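Local atomic coordinates of alpha-1,3-glucanase (Streptomyces thermodiastaticus, PDB entry 7C7D), a protein that probably hydrolyses the alpha-1,3-glucosidic bonds of alpha-1,3-glucan, as a thermostable glucanase of glycoside hydrolase family 87. Residues 105-110 and 170-175; 196-202 and 264-268; 256-261 and 282-288; 292-297 and 322-328; 296-300 and 350-354. All coordinates share one frame; numbering follows the deposited sequence. Where two conformers were deposited one is given.

Interaction 1: 105-110 and 170-175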
# COMPACT_ATOMS: atom_id res chain seq x y z
N VAL A 105 -11.32 8.39 21.57
CA VAL A 105 -11.36 9.07 20.28
C VAL A 105 -10.20 10.06 20.20
O VAL A 105 -10.02 10.88 21.12
CB VAL A 105 -12.71 9.77 20.10
CG1 VAL A 105 -12.72 10.62 18.87
CG2 VAL A 105 -13.83 8.73 20.03
N PRO A 106 -9.38 10.02 19.15
CA PRO A 106 -8.19 10.89 19.08
C PRO A 106 -8.44 12.27 18.50
O PRO A 106 -7.57 13.15 18.64
CB PRO A 106 -7.26 10.09 18.16
CG PRO A 106 -8.20 9.43 17.21
CD PRO A 106 -9.40 9.04 18.04
N ARG A 107 -9.59 12.50 17.86
CA ARG A 107 -9.86 13.74 17.14
C ARG A 107 -11.34 13.75 16.80
O ARG A 107 -12.02 12.73 16.88
CB ARG A 107 -9.05 13.80 15.85
CG ARG A 107 -9.56 12.79 14.82
CD ARG A 107 -8.63 12.67 13.64
NE ARG A 107 -8.76 13.80 12.72
CZ ARG A 107 -7.83 14.14 11.84
NH1 ARG A 107 -8.02 15.18 11.04
NH2 ARG A 107 -6.70 13.45 11.76
N ALA A 108 -11.83 14.92 16.39
CA ALA A 108 -13.20 15.03 15.92
C ALA A 108 -13.44 14.05 14.78
O ALA A 108 -12.65 13.98 13.83
CB ALA A 108 -13.47 16.45 15.41
N ALA A 109 -14.52 13.29 14.88
CA ALA A 109 -14.78 12.26 13.89
C ALA A 109 -16.27 11.98 13.85
O ALA A 109 -16.99 12.20 14.83
CB ALA A 109 -14.00 10.97 14.20
N ASN A 110 -16.74 11.52 12.69
CA ASN A 110 -18.11 11.07 12.51
C ASN A 110 -18.15 9.76 11.73
O ASN A 110 -19.24 9.33 11.32
CB ASN A 110 -18.96 12.13 11.80
CG ASN A 110 -18.46 12.46 10.40
OD1 ASN A 110 -17.43 11.96 9.96
ND2 ASN A 110 -19.20 13.31 9.70
N GLY A 170 -23.31 8.39 12.42
CA GLY A 170 -24.54 9.13 12.66
C GLY A 170 -24.43 10.15 13.76
O GLY A 170 -25.45 10.76 14.13
N ARG A 171 -23.23 10.37 14.28
CA ARG A 171 -22.91 11.23 15.40
C ARG A 171 -21.55 11.81 15.08
O ARG A 171 -20.80 11.25 14.28
CB ARG A 171 -22.81 10.38 16.68
CG ARG A 171 -23.02 11.10 17.99
CD ARG A 171 -22.40 10.29 19.12
NE ARG A 171 -22.77 10.78 20.44
CZ ARG A 171 -23.56 10.13 21.30
NH1 ARG A 171 -24.05 8.94 20.99
NH2 ARG A 171 -23.84 10.68 22.47
N ASP A 172 -21.22 12.94 15.69
CA ASP A 172 -19.86 13.47 15.61
C ASP A 172 -19.22 13.45 16.99
O ASP A 172 -19.39 14.38 17.79
CB ASP A 172 -19.78 14.84 14.93
CG ASP A 172 -20.29 14.81 13.50
OD1 ASP A 172 -19.56 15.31 12.61
OD2 ASP A 172 -21.41 14.32 13.26
N VAL A 173 -18.47 12.38 17.27
CA VAL A 173 -17.74 12.23 18.52
C VAL A 173 -16.55 13.19 18.52
O VAL A 173 -16.20 13.75 17.47
CB VAL A 173 -17.30 10.78 18.74
CG1 VAL A 173 -18.51 9.86 18.74
CG2 VAL A 173 -16.31 10.35 17.65
N GLN A 174 -15.93 13.38 19.68
CA GLN A 174 -14.81 14.30 19.81
C GLN A 174 -13.70 13.66 20.63
O GLN A 174 -13.90 12.63 21.29
CB GLN A 174 -15.24 15.64 20.41
CG GLN A 174 -15.25 16.77 19.41
CD GLN A 174 -13.84 17.24 19.08
OE1 GLN A 174 -12.88 16.82 19.73
NE2 GLN A 174 -13.72 18.10 18.09
N ALA A 175 -12.52 14.27 20.58
CA ALA A 175 -11.37 13.75 21.30
C ALA A 175 -11.68 13.63 22.78
O ALA A 175 -12.17 14.58 23.41
CB ALA A 175 -10.16 14.67 21.08
O HOH W 1 -10.37 17.10 17.65
O HOH W 2 -21.85 10.16 10.78
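A109 and V173 form an antiparallel hydrogen-bonded pair in the N-terminal all-beta domain: A109 N gives a nearly straight bond (169°) to V173 O at 3.1 Å. Backbone CH groups extend the pairing on both sides of it, with A175 CA approaching V105 O and D172 CA approaching A109 O, each at 3.2 Å.

Apolar contact gathers on one methyl. V173 CG2 lies 3.8 Å from both V105 CG1 and V105 CG2, and A109 CB reaches the same methyl at 4.2 Å, so V105 and A109 meet V173 at this one methyl. F195 of strand 188-196 packs on A109, and V130 packs on V173.

The polar side chains lie at the ends. The chain of Q174 bends at its second torsion (chi2 -75°) and curls back on its own backbone, so that OE1 accepts a bond from A175 N at 2.7 Å. A water that accepts from A108 N donates to the same Q174 OE1. At the other end a second water spans N110 O and G170 N, 2.8 Å from each. N110 and D172 run side by side, their amide and carboxylate planes 60° apart, while N110 OD1 is taken by V198 N.

The regular bridge thus lies at the middle of the contact, and toward either end water and the folded-back Q174 amide serve the backbone polar groups.

Interaction 2: 196-202 and 264-268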
# COMPACT_ATOMS: atom_id res chain seq x y z
N GLU A 196 -12.37 9.25 11.41
CA GLU A 196 -12.34 10.18 10.29
C GLU A 196 -13.48 11.18 10.39
O GLU A 196 -14.59 10.83 10.81
CB GLU A 196 -12.44 9.45 8.94
CG GLU A 196 -12.26 10.37 7.73
CD GLU A 196 -12.08 9.62 6.43
OE1 GLU A 196 -11.91 8.38 6.45
OE2 GLU A 196 -12.10 10.28 5.36
N GLN A 197 -13.21 12.42 9.99
CA GLN A 197 -14.23 13.44 9.79
C GLN A 197 -14.60 13.45 8.32
O GLN A 197 -13.81 13.91 7.48
CB GLN A 197 -13.73 14.81 10.22
CG GLN A 197 -14.79 15.88 10.16
CD GLN A 197 -15.94 15.60 11.11
OE1 GLN A 197 -17.10 15.90 10.81
NE2 GLN A 197 -15.63 15.04 12.27
N VAL A 198 -15.78 12.93 8.00
CA VAL A 198 -16.28 12.88 6.63
C VAL A 198 -17.27 14.01 6.44
O VAL A 198 -18.19 14.18 7.24
CB VAL A 198 -16.93 11.51 6.33
CG1 VAL A 198 -17.60 11.53 4.96
CG2 VAL A 198 -15.88 10.41 6.40
N SER A 199 -17.08 14.78 5.37
CA SER A 199 -17.99 15.87 5.05
C SER A 199 -19.37 15.33 4.72
O SER A 199 -19.54 14.18 4.32
CB SER A 199 -17.46 16.64 3.85
OG SER A 199 -16.43 17.53 4.23
N ALA A 200 -20.38 16.19 4.88
CA ALA A 200 -21.71 15.85 4.42
C ALA A 200 -21.69 15.61 2.91
O ALA A 200 -20.80 16.06 2.19
CB ALA A 200 -22.69 16.97 4.76
N ALA A 201 -22.68 14.86 2.44
CA ALA A 201 -22.78 14.57 1.01
C ALA A 201 -22.84 15.86 0.22
O ALA A 201 -23.58 16.79 0.57
CB ALA A 201 -24.02 13.72 0.75
N ALA A 202 -22.05 15.94 -0.85
CA ALA A 202 -22.01 17.13 -1.67
C ALA A 202 -23.23 17.19 -2.59
O ALA A 202 -23.87 16.18 -2.88
CB ALA A 202 -20.74 17.16 -2.52
N ALA A 264 -20.84 12.20 -4.69
CA ALA A 264 -21.13 13.08 -3.57
C ALA A 264 -20.16 12.89 -2.41
O ALA A 264 -20.34 13.53 -1.36
CB ALA A 264 -22.57 12.85 -3.08
N GLY A 265 -19.14 12.06 -2.59
CA GLY A 265 -18.26 11.64 -1.53
C GLY A 265 -18.18 10.13 -1.49
O GLY A 265 -19.19 9.45 -1.71
N SER A 266 -17.00 9.59 -1.21
CA SER A 266 -16.79 8.15 -1.27
C SER A 266 -17.53 7.38 -0.18
O SER A 266 -17.54 6.14 -0.24
CB SER A 266 -15.30 7.84 -1.22
OG SER A 266 -14.78 8.21 0.04
N TRP A 267 -18.11 8.05 0.81
CA TRP A 267 -18.95 7.38 1.78
C TRP A 267 -20.42 7.41 1.40
O TRP A 267 -21.24 6.82 2.11
CB TRP A 267 -18.76 8.00 3.18
CG TRP A 267 -17.39 7.73 3.74
CD1 TRP A 267 -16.19 8.20 3.26
CD2 TRP A 267 -17.07 6.94 4.89
NE1 TRP A 267 -15.16 7.74 4.04
CE2 TRP A 267 -15.67 6.97 5.05
CE3 TRP A 267 -17.83 6.20 5.81
CZ2 TRP A 267 -15.01 6.30 6.08
CZ3 TRP A 267 -17.18 5.54 6.84
CH2 TRP A 267 -15.78 5.59 6.97
N TYR A 268 -20.77 8.06 0.29
CA TYR A 268 -22.17 8.23 -0.12
C TYR A 268 -22.47 7.65 -1.49
O TYR A 268 -23.52 7.03 -1.67
CB TYR A 268 -22.54 9.71 -0.11
CG TYR A 268 -22.28 10.38 1.21
CD1 TYR A 268 -23.09 10.14 2.31
CD2 TYR A 268 -21.20 11.25 1.37
CE1 TYR A 268 -22.84 10.75 3.53
CE2 TYR A 268 -20.95 11.86 2.58
CZ TYR A 268 -21.77 11.61 3.65
OH TYR A 268 -21.52 12.22 4.86
O HOH W 3 -12.97 9.27 2.95
O HOH W 4 -18.68 14.80 0.41
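A202 N meets A264 O at 3.0 Å, almost straight (174°) and on a carbonyl lone pair, fastening two irregular segments. The 196-202 segment is the linker that leaves the N-terminal beta domain, and 264-268 is a turn of the right-handed parallel beta-helix, closed by a backbone bond from Y268 N to G265 O; the contact thus joins linker to helix.

Y268 grips the linker in two ways. Its OH donates to S199 O at 2.8 Å, with the oxygen lying at the ring edge near its plane. Over one face sits A201 CB, nearly centred, 3.8 Å from the ring centroid in a CH-pi contact. The same methyl also touches A264 CB.

W267 receives V198 from above. V198 CG1 is anti to the backbone N (chi1 172°), which leaves CG2 to descend on the indole, 3.7 Å from the centroid of the five-membered ring. Beyond the two segments, R166 makes a cation-pi contact with this indole, and W323 meets it edge-to-face.

Water completes the join twice. One molecule donates to both A200 O and A264 O, so the latter oxygen accepts from water as well as from A202 N. The carboxylate of E196, which is salt-bridged to R346, is turned nearly perpendicular (86°) to the indole, and a water in the plane of that ring accepts from W267 NE1 at 2.9 Å and donates to E196 OE2 at 2.8 Å.

Interaction 3: 256-261 and 282-288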
# COMPACT_ATOMS: atom_id res chain seq x y z
N VAL A 256 -13.82 5.80 -21.82
CA VAL A 256 -13.86 6.84 -20.80
C VAL A 256 -12.79 7.88 -21.16
O VAL A 256 -11.59 7.62 -21.04
CB VAL A 256 -13.64 6.27 -19.40
CG1 VAL A 256 -13.83 7.36 -18.36
CG2 VAL A 256 -14.62 5.12 -19.13
N GLN A 257 -13.24 9.03 -21.66
CA GLN A 257 -12.38 10.14 -22.02
C GLN A 257 -13.21 11.41 -21.93
O GLN A 257 -14.44 11.37 -22.02
CB GLN A 257 -11.78 9.99 -23.42
CG GLN A 257 -12.79 9.81 -24.55
CD GLN A 257 -12.14 9.42 -25.88
OE1 GLN A 257 -11.14 8.69 -25.91
NE2 GLN A 257 -12.71 9.90 -26.98
N ASN A 258 -12.52 12.54 -21.75
CA ASN A 258 -13.14 13.86 -21.81
C ASN A 258 -14.36 13.96 -20.90
O ASN A 258 -15.44 14.39 -21.31
CB ASN A 258 -13.51 14.25 -23.24
CG ASN A 258 -12.30 14.28 -24.15
OD1 ASN A 258 -12.31 13.70 -25.24
ND2 ASN A 258 -11.26 14.97 -23.72
N VAL A 259 -14.20 13.54 -19.65
CA VAL A 259 -15.33 13.48 -18.73
C VAL A 259 -14.82 13.49 -17.31
O VAL A 259 -13.74 12.96 -17.00
CB VAL A 259 -16.21 12.24 -19.03
CG1 VAL A 259 -15.52 10.95 -18.56
CG2 VAL A 259 -17.59 12.40 -18.39
N THR A 260 -15.59 14.11 -16.43
CA THR A 260 -15.42 14.00 -14.99
C THR A 260 -16.54 13.12 -14.47
O THR A 260 -17.72 13.36 -14.78
CB THR A 260 -15.49 15.39 -14.35
OG1 THR A 260 -14.36 16.17 -14.76
CG2 THR A 260 -15.51 15.28 -12.83
N LEU A 261 -16.19 12.08 -13.74
CA LEU A 261 -17.15 11.23 -13.06
C LEU A 261 -17.05 11.59 -11.58
O LEU A 261 -16.05 11.28 -10.93
CB LEU A 261 -16.82 9.76 -13.30
CG LEU A 261 -17.85 8.68 -12.99
CD1 LEU A 261 -19.20 9.04 -13.57
CD2 LEU A 261 -17.39 7.34 -13.54
N SER A 282 -7.14 6.07 -24.35
CA SER A 282 -8.14 7.09 -24.06
C SER A 282 -7.58 8.43 -24.50
O SER A 282 -6.38 8.68 -24.39
CB SER A 282 -8.45 7.12 -22.56
OG SER A 282 -9.13 8.29 -22.19
N ALA A 283 -8.47 9.30 -24.99
CA ALA A 283 -8.09 10.68 -25.25
C ALA A 283 -7.72 11.45 -23.99
O ALA A 283 -7.20 12.56 -24.09
CB ALA A 283 -9.22 11.40 -25.99
N GLY A 284 -8.00 10.90 -22.82
CA GLY A 284 -7.58 11.55 -21.60
C GLY A 284 -8.60 12.55 -21.09
O GLY A 284 -9.78 12.54 -21.45
N HIS A 285 -8.11 13.44 -20.23
CA HIS A 285 -8.96 14.43 -19.58
C HIS A 285 -10.12 13.75 -18.85
O HIS A 285 -11.27 14.18 -18.92
CB HIS A 285 -9.40 15.53 -20.54
CG HIS A 285 -8.25 16.14 -21.26
ND1 HIS A 285 -7.45 17.11 -20.70
CD2 HIS A 285 -7.71 15.88 -22.48
CE1 HIS A 285 -6.49 17.44 -21.55
NE2 HIS A 285 -6.63 16.71 -22.64
N VAL A 286 -9.78 12.66 -18.16
CA VAL A 286 -10.69 11.92 -17.31
C VAL A 286 -10.41 12.34 -15.88
O VAL A 286 -9.26 12.33 -15.44
CB VAL A 286 -10.45 10.41 -17.46
CG1 VAL A 286 -11.34 9.65 -16.48
CG2 VAL A 286 -10.70 9.97 -18.89
N HIS A 287 -11.46 12.69 -15.15
CA HIS A 287 -11.32 13.02 -13.74
C HIS A 287 -12.30 12.18 -12.93
O HIS A 287 -13.51 12.40 -13.01
CB HIS A 287 -11.52 14.52 -13.52
CG HIS A 287 -10.64 15.34 -14.41
ND1 HIS A 287 -9.29 15.50 -14.17
CD2 HIS A 287 -10.90 15.98 -15.57
CE1 HIS A 287 -8.76 16.23 -15.13
NE2 HIS A 287 -9.72 16.54 -15.99
N LEU A 288 -11.78 11.21 -12.19
CA LEU A 288 -12.59 10.37 -11.32
C LEU A 288 -12.50 10.96 -9.92
O LEU A 288 -11.39 11.12 -9.39
CB LEU A 288 -12.09 8.92 -11.34
CG LEU A 288 -11.92 8.28 -12.71
CD1 LEU A 288 -11.43 6.83 -12.58
CD2 LEU A 288 -13.22 8.33 -13.49
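S282 OG is gripped from two sides: it donates to V256 O at 2.8 Å and accepts from G284 N at 2.9 Å, the latter bond closing an ST turn. Beside it, A283 N donates to Q257 OE1 at 2.9 Å from well above the amide plane (47°). Q257 reaches that far because CG sits between its backbone N and carbonyl carbon (chi1 56°) and the chain then runs extended past A283 CB. An alanine in place of Q257 would probably leave A283 N without this acceptor and uncover the methyl of A283.

From here the backbones pair in parallel. N258 N donates to G284 O at 2.8 Å, V259 N to H285 O, H287 N to V259 O, and L261 N to H287 O. N258 and H285 stand opposite one another, both with left-handed backbone angles, so the two chains kink together as they enter their strands.

On the face of V259, L261, V286 and L288, L288 CD2 lies against L261 CB; V256, just ahead of the strand, brings CG1 to V286 CG1 at 3.9 Å. On the other face, T260 OG1 lies at the edge of the H287 imidazole, 3.6 Å from CD2, while H287 ND1 bonds S318 OG.

Parallel strands in register, 7° apart, valine beside valine and leucine beside leucine, are the signature of successive coils of a pectate lyase-like beta-helix.

Interaction 4: 292-297 and 322-328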
# COMPACT_ATOMS: atom_id res chain seq x y z
N ALA A 292 -16.84 5.75 -4.36
CA ALA A 292 -16.22 4.49 -3.98
C ALA A 292 -16.42 3.48 -5.09
O ALA A 292 -17.46 3.46 -5.76
CB ALA A 292 -16.83 3.96 -2.68
N VAL A 293 -15.41 2.64 -5.31
CA VAL A 293 -15.53 1.44 -6.13
C VAL A 293 -15.12 0.28 -5.25
O VAL A 293 -13.95 0.17 -4.85
CB VAL A 293 -14.69 1.49 -7.42
CG1 VAL A 293 -14.83 0.19 -8.19
CG2 VAL A 293 -15.12 2.67 -8.28
N ILE A 294 -16.08 -0.57 -4.92
CA ILE A 294 -15.89 -1.69 -4.01
C ILE A 294 -16.30 -2.95 -4.75
O ILE A 294 -17.46 -3.08 -5.17
CB ILE A 294 -16.69 -1.51 -2.71
CG1 ILE A 294 -16.36 -0.15 -2.06
CG2 ILE A 294 -16.42 -2.65 -1.76
CD1 ILE A 294 -17.09 0.11 -0.76
N GLY A 295 -15.36 -3.87 -4.93
CA GLY A 295 -15.60 -5.08 -5.67
C GLY A 295 -16.01 -6.23 -4.77
O GLY A 295 -16.35 -6.05 -3.60
N GLU A 296 -15.98 -7.43 -5.35
CA GLU A 296 -16.27 -8.67 -4.64
C GLU A 296 -15.14 -9.67 -4.87
O GLU A 296 -15.36 -10.88 -4.84
CB GLU A 296 -17.62 -9.25 -5.05
CG GLU A 296 -18.79 -8.34 -4.71
CD GLU A 296 -19.02 -8.17 -3.22
OE1 GLU A 296 -18.68 -9.09 -2.45
OE2 GLU A 296 -19.53 -7.11 -2.80
N VAL A 297 -13.93 -9.16 -5.08
CA VAL A 297 -12.79 -10.02 -5.40
C VAL A 297 -12.31 -10.69 -4.12
O VAL A 297 -12.04 -10.03 -3.11
CB VAL A 297 -11.68 -9.21 -6.07
CG1 VAL A 297 -10.46 -10.08 -6.31
CG2 VAL A 297 -12.18 -8.61 -7.38
N MET A 322 -11.21 9.04 -3.80
CA MET A 322 -11.85 7.75 -4.02
C MET A 322 -11.62 6.81 -2.84
O MET A 322 -10.64 6.92 -2.10
CB MET A 322 -11.29 7.07 -5.27
CG MET A 322 -11.38 7.91 -6.54
SD MET A 322 -13.05 8.15 -7.17
CE MET A 322 -13.54 6.46 -7.50
N TRP A 323 -12.54 5.85 -2.71
CA TRP A 323 -12.38 4.71 -1.81
C TRP A 323 -12.43 3.47 -2.68
O TRP A 323 -13.46 3.18 -3.29
CB TRP A 323 -13.55 4.69 -0.82
CG TRP A 323 -13.52 3.59 0.17
CD1 TRP A 323 -13.83 2.27 -0.04
CD2 TRP A 323 -13.21 3.71 1.56
NE1 TRP A 323 -13.70 1.56 1.13
CE2 TRP A 323 -13.33 2.42 2.13
CE3 TRP A 323 -12.83 4.78 2.38
CZ2 TRP A 323 -13.09 2.19 3.48
CZ3 TRP A 323 -12.59 4.54 3.72
CH2 TRP A 323 -12.72 3.25 4.25
N ILE A 324 -11.31 2.74 -2.75
CA ILE A 324 -11.15 1.60 -3.65
C ILE A 324 -10.88 0.38 -2.78
O ILE A 324 -9.96 0.41 -1.96
CB ILE A 324 -9.98 1.82 -4.62
CG1 ILE A 324 -10.15 3.13 -5.39
CG2 ILE A 324 -9.81 0.62 -5.55
CD1 ILE A 324 -11.41 3.24 -6.19
N GLN A 325 -11.70 -0.66 -2.93
CA GLN A 325 -11.61 -1.78 -2.00
C GLN A 325 -12.10 -3.06 -2.65
O GLN A 325 -13.00 -3.05 -3.49
CB GLN A 325 -12.45 -1.46 -0.75
CG GLN A 325 -12.35 -2.48 0.35
CD GLN A 325 -13.20 -2.13 1.56
OE1 GLN A 325 -14.17 -1.37 1.46
NE2 GLN A 325 -12.84 -2.68 2.71
N HIS A 326 -11.53 -4.19 -2.22
CA HIS A 326 -12.03 -5.52 -2.61
C HIS A 326 -11.95 -5.74 -4.12
O HIS A 326 -12.87 -6.27 -4.75
CB HIS A 326 -13.43 -5.82 -2.08
CG HIS A 326 -13.51 -5.89 -0.59
ND1 HIS A 326 -14.67 -5.66 0.11
CD2 HIS A 326 -12.56 -6.16 0.34
CE1 HIS A 326 -14.44 -5.78 1.41
NE2 HIS A 326 -13.16 -6.08 1.57
N VAL A 327 -10.83 -5.32 -4.70
CA VAL A 327 -10.48 -5.63 -6.09
C VAL A 327 -9.16 -6.38 -6.09
O VAL A 327 -8.58 -6.63 -5.02
CB VAL A 327 -10.44 -4.36 -6.96
CG1 VAL A 327 -11.83 -3.76 -7.08
CG2 VAL A 327 -9.48 -3.31 -6.39
N LYS A 328 -8.68 -6.77 -7.27
CA LYS A 328 -7.37 -7.41 -7.35
C LYS A 328 -6.27 -6.36 -7.30
O LYS A 328 -5.49 -6.30 -6.34
CB LYS A 328 -7.27 -8.28 -8.61
CG LYS A 328 -5.97 -9.06 -8.68
CD LYS A 328 -5.79 -9.80 -9.98
CE LYS A 328 -5.54 -8.86 -11.13
NZ LYS A 328 -5.00 -9.59 -12.32
O HOH W 5 -17.31 -5.73 -0.91
O HOH W 6 -10.12 -8.09 -2.74
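Two neighbouring coils of the parallel beta-helix pair here through strands 292-294 and 323-325, whose directions differ by 4°. V293 N donates to W323 O at 2.9 Å, V293 O accepts from Q325 N at 3.1 Å, and G295 N donates to Q325 O at 2.9 Å. H326 then adopts a left-handed backbone, and its carbonyl is taken by V297 N at 3.1 Å. G295 comes so close that a beta carbon there would run into H326 O.

The outward face carries a linked row of side chains. W323 NE1 points straight (180°) at Q325 OE1, 3.0 Å off; OE1 lies in the indole plane, whereas NE1 stands 57° out of the amide plane. I294 CD1 lies 4.0 Å from both W323 CD1 and Q325 OE1. Q325, with CG anti to its N, lays that CG over the centre of the H326 imidazole, while its NE2 continues to D349. A water joins H326 ND1 to G295 O, and H326 NE2 bonds D163. On the opposite face V293 CB packs on I324 CD1 at 3.9 Å, and F308 covers both residues.

Strand 292-294 pairs on its other side with 269-272, and 323-325 with 341-348, flanking the contact within one wall of the beta-helix. Strand 163-169 of the N-terminal domain packs on the face of A292, I294, W323 and Q325, its R166 making a cation-pi contact with W323.

Interaction 5: 296-300 and 350-354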
# COMPACT_ATOMS: atom_id res chain seq x y z
N GLU A 296 -15.98 -7.43 -5.35
CA GLU A 296 -16.27 -8.67 -4.64
C GLU A 296 -15.14 -9.67 -4.87
O GLU A 296 -15.36 -10.88 -4.84
CB GLU A 296 -17.62 -9.25 -5.05
CG GLU A 296 -18.79 -8.34 -4.71
CD GLU A 296 -19.02 -8.17 -3.22
OE1 GLU A 296 -18.68 -9.09 -2.45
OE2 GLU A 296 -19.53 -7.11 -2.80
N VAL A 297 -13.93 -9.16 -5.08
CA VAL A 297 -12.79 -10.02 -5.40
C VAL A 297 -12.31 -10.69 -4.12
O VAL A 297 -12.04 -10.03 -3.11
CB VAL A 297 -11.68 -9.21 -6.07
CG1 VAL A 297 -10.46 -10.08 -6.31
CG2 VAL A 297 -12.18 -8.61 -7.38
N THR A 298 -12.22 -12.02 -4.15
CA THR A 298 -11.81 -12.80 -2.99
C THR A 298 -10.57 -13.64 -3.27
O THR A 298 -10.13 -14.39 -2.40
CB THR A 298 -12.95 -13.71 -2.52
OG1 THR A 298 -13.14 -14.74 -3.49
CG2 THR A 298 -14.25 -12.92 -2.38
N GLU A 299 -9.99 -13.52 -4.46
CA GLU A 299 -8.85 -14.33 -4.84
C GLU A 299 -7.97 -13.50 -5.76
O GLU A 299 -8.35 -12.41 -6.18
CB GLU A 299 -9.30 -15.61 -5.54
CG GLU A 299 -10.11 -15.33 -6.78
CD GLU A 299 -11.00 -16.48 -7.16
OE1 GLU A 299 -10.63 -17.64 -6.88
OE2 GLU A 299 -12.07 -16.22 -7.74
N ARG A 300 -6.81 -14.05 -6.09
CA ARG A 300 -5.89 -13.41 -7.02
C ARG A 300 -5.80 -14.27 -8.27
O ARG A 300 -5.18 -15.34 -8.24
CB ARG A 300 -4.52 -13.20 -6.37
CG ARG A 300 -3.57 -12.48 -7.28
CD ARG A 300 -2.25 -12.32 -6.61
NE ARG A 300 -1.28 -11.73 -7.50
CZ ARG A 300 -0.13 -11.20 -7.10
NH1 ARG A 300 0.17 -11.20 -5.81
NH2 ARG A 300 0.70 -10.67 -7.98
N THR A 350 -6.87 -5.31 -1.21
CA THR A 350 -6.74 -5.76 -2.59
C THR A 350 -5.93 -7.04 -2.61
O THR A 350 -5.01 -7.21 -1.82
CB THR A 350 -6.10 -4.67 -3.49
OG1 THR A 350 -4.80 -4.33 -3.00
CG2 THR A 350 -6.95 -3.41 -3.52
N THR A 351 -6.29 -7.98 -3.49
CA THR A 351 -5.58 -9.25 -3.47
C THR A 351 -4.23 -9.20 -4.19
O THR A 351 -3.45 -10.15 -4.07
CB THR A 351 -6.44 -10.39 -4.00
OG1 THR A 351 -6.82 -10.10 -5.35
CG2 THR A 351 -7.68 -10.57 -3.13
N ALA A 352 -3.94 -8.11 -4.89
CA ALA A 352 -2.62 -7.89 -5.46
C ALA A 352 -2.21 -6.43 -5.20
O ALA A 352 -2.57 -5.88 -4.16
CB ALA A 352 -2.57 -8.26 -6.95
N ASP A 353 -1.47 -5.82 -6.12
CA ASP A 353 -0.91 -4.49 -5.87
C ASP A 353 -2.00 -3.45 -5.67
O ASP A 353 -3.10 -3.54 -6.22
CB ASP A 353 -0.08 -4.04 -7.08
CG ASP A 353 1.25 -4.78 -7.24
OD1 ASP A 353 1.48 -5.82 -6.60
OD2 ASP A 353 2.07 -4.29 -8.04
N GLY A 354 -1.66 -2.39 -4.94
CA GLY A 354 -2.56 -1.25 -4.88
C GLY A 354 -2.58 -0.47 -6.18
O GLY A 354 -3.65 -0.21 -6.75
O HOH W 7 -1.67 -11.91 -3.03
O HOH W 8 2.35 -8.04 -8.48
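T351 OG1 donates to E299 O at 2.9 Å, standing well above the carbonyl plane (53°) rather than on a lone pair. The hydroxyl gets there by sitting between the backbone N and carbonyl carbon of T351 (chi1 60°), while V297 CG1 lies 3.8 Å from T351 OG1.

R300 forms the rest of the first shell. Its chain is fully extended, with CG anti to the backbone N (chi1 -177°), and it runs alongside the turn: CD passes 3.5 Å from T351 O, and the flat guanidinium lies with A352 CB over the centre of one face, 3.7 Å from NE. Two waters extend this contact. One, in the guanidinium plane, donates to T351 O at 2.7 Å and is held only weakly by R300 NH1; another donates to D353 OD1 and accepts only weakly from R300 NH2.

What positions these groups lies further out. T350 OG1 donates to A352 O at 3.0 Å within the turn. R300 is fixed by salt bridges, NH1 to D376 and NE to D302, and W152 and I153 touch its side chain. A methionine at R300 would probably cost D376 and D302 this positive partner and A352 its flat cover.

Across the two loops, then, one direct hydrogen bond is supplemented by a guanidinium that is charge-paired with D376 and D302 beyond the contact while A352 CB lies over one of its faces.

How the interactions relate
Interaction 1 lies in the N-terminal all-beta domain, and interactions 3, 4 and 5 lie in the beta-helix; interaction 2, its centre 15 Å from that of interaction 1, joins the two parts. N110 links interactions 1 and 2, bonding V198 N and E196 O. Interaction 2 touches interaction 4 through W267 and W323. Interactions 3 and 4 bind successive coils, about 20 Å apart between centres. Interactions 4 and 5 share E296 and V297, their centres about 9 Å apart. Along the chain interaction 1 closes before interaction 2 opens, 2 and 3 interleave, and 4 and 5 follow, starting from the same stretch. Together they form a path from the N-terminal beta domain to the wall of the beta-helix.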